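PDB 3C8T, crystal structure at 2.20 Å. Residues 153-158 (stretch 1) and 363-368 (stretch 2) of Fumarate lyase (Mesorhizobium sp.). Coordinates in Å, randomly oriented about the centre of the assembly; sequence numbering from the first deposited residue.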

# COMPACT_ATOMS: atom_id res chain seq x y z
N GLN A 153 20.32 -13.77 15.89
CA GLN A 153 21.35 -14.65 16.43
C GLN A 153 22.57 -13.90 16.96
O GLN A 153 22.89 -12.81 16.48
CB GLN A 153 21.77 -15.67 15.35
CG GLN A 153 20.70 -16.74 15.16
CD GLN A 153 20.91 -17.56 13.93
OE1 GLN A 153 22.04 -17.93 13.61
NE2 GLN A 153 19.82 -17.84 13.20
N HIS A 154 23.26 -14.49 17.94
CA HIS A 154 24.32 -13.79 18.64
C HIS A 154 25.40 -13.40 17.64
O HIS A 154 25.83 -14.21 16.80
CB HIS A 154 24.84 -14.66 19.80
CG HIS A 154 23.93 -14.70 20.99
ND1 HIS A 154 24.32 -15.17 22.23
CD2 HIS A 154 22.63 -14.34 21.14
CE1 HIS A 154 23.31 -15.10 23.09
NE2 HIS A 154 22.26 -14.63 22.44
N ALA A 155 25.78 -12.12 17.66
CA ALA A 155 26.81 -11.63 16.73
C ALA A 155 28.09 -11.25 17.49
O ALA A 155 29.02 -12.06 17.55
CB ALA A 155 26.26 -10.47 15.88
N LEU A 156 28.13 -10.06 18.10
CA LEU A 156 29.21 -9.68 19.01
C LEU A 156 28.56 -9.00 20.21
O LEU A 156 27.37 -8.67 20.16
CB LEU A 156 30.20 -8.71 18.36
CG LEU A 156 31.13 -9.15 17.21
CD1 LEU A 156 31.95 -7.98 16.73
CD2 LEU A 156 32.08 -10.32 17.58
N PRO A 157 29.34 -8.79 21.30
CA PRO A 157 28.76 -8.01 22.39
C PRO A 157 28.39 -6.55 22.01
O PRO A 157 29.14 -5.91 21.26
CB PRO A 157 29.88 -8.02 23.44
CG PRO A 157 30.71 -9.19 23.09
CD PRO A 157 30.69 -9.26 21.63
N VAL A 158 27.27 -6.05 22.52
CA VAL A 158 26.99 -4.59 22.49
C VAL A 158 26.59 -4.16 23.92
O VAL A 158 26.68 -4.96 24.83
CB VAL A 158 25.86 -4.20 21.45
CG1 VAL A 158 26.27 -4.58 20.01
CG2 VAL A 158 24.49 -4.77 21.83
N LEU A 363 31.94 -18.18 22.40
CA LEU A 363 31.85 -18.25 20.94
C LEU A 363 31.56 -16.87 20.34
O LEU A 363 32.12 -16.50 19.33
CB LEU A 363 30.82 -19.31 20.51
CG LEU A 363 31.37 -20.74 20.74
CD1 LEU A 363 30.26 -21.74 21.10
CD2 LEU A 363 32.12 -21.22 19.53
N ILE A 364 30.72 -16.09 21.03
CA ILE A 364 30.35 -14.74 20.58
C ILE A 364 31.53 -13.78 20.43
O ILE A 364 31.38 -12.72 19.82
CB ILE A 364 29.24 -14.13 21.53
CG1 ILE A 364 28.46 -12.98 20.85
CG2 ILE A 364 29.84 -13.73 22.90
CD1 ILE A 364 27.39 -12.40 21.71
N VAL A 365 32.69 -14.13 21.01
CA VAL A 365 33.93 -13.35 20.91
C VAL A 365 35.11 -14.16 20.26
O VAL A 365 36.30 -13.81 20.40
CB VAL A 365 34.34 -12.64 22.25
CG1 VAL A 365 33.32 -11.52 22.59
CG2 VAL A 365 34.50 -13.62 23.44
N ALA A 366 34.78 -15.20 19.50
CA ALA A 366 35.77 -15.84 18.62
C ALA A 366 36.60 -14.80 17.87
O ALA A 366 37.84 -14.91 17.81
CB ALA A 366 35.08 -16.78 17.65
N GLU A 367 35.93 -13.78 17.29
CA GLU A 367 36.62 -12.68 16.58
C GLU A 367 37.77 -12.04 17.38
O GLU A 367 38.82 -11.72 16.81
CB GLU A 367 35.63 -11.58 16.18
CG GLU A 367 36.21 -10.64 15.10
CD GLU A 367 35.42 -9.32 14.92
OE1 GLU A 367 34.77 -9.16 13.84
OE2 GLU A 367 35.46 -8.45 15.84
N ALA A 368 37.57 -11.83 18.69
CA ALA A 368 38.62 -11.29 19.57
C ALA A 368 39.87 -12.20 19.67
O ALA A 368 40.99 -11.70 19.81
CB ALA A 368 38.05 -11.04 20.97

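No hydrogen bond joins these two stretches, which lie more than 200 residues apart in sequence; they meet by packing alone. Leu363 begins a short 3-10 segment and makes no contact with stretch 1, but its carbonyl O accepts a hydrogen bond from Ala366 N at 3.0 Å, helping to shape the turn that presents the next residue.

Ile364 is the centre of the contact. Its CA lies 5.4 Å from the CA of Leu156, where stretch 1 turns a corner between two strand segments. With chi1 and chi2 both t, its side chain is extended, and the terminal CD1 reaches CB of His154 at 3.9 Å, obliquely to the imidazole ring. A long aliphatic chain suits this place because it can offer carbon along its length: CG1 lies 4.4 Å from Pro157 CD. The carbonyl O of Ile364 is 3.4 Å from Leu156 CD2 and 3.3 Å from Ala155 O; the latter pair are two acceptors and cannot bond.

Val365, at the N-cap position, packs its CG1 against Pro157 CG at 3.5 Å, a compact branched side chain against a rigid ring. Ala366 and Ala368 open the helix without touching stretch 1. Between them, Glu367 extends until its OE2 lies 3.7 Å from Leu156 CD1; this carboxylate oxygen finds its hydrogen bond elsewhere in the structure.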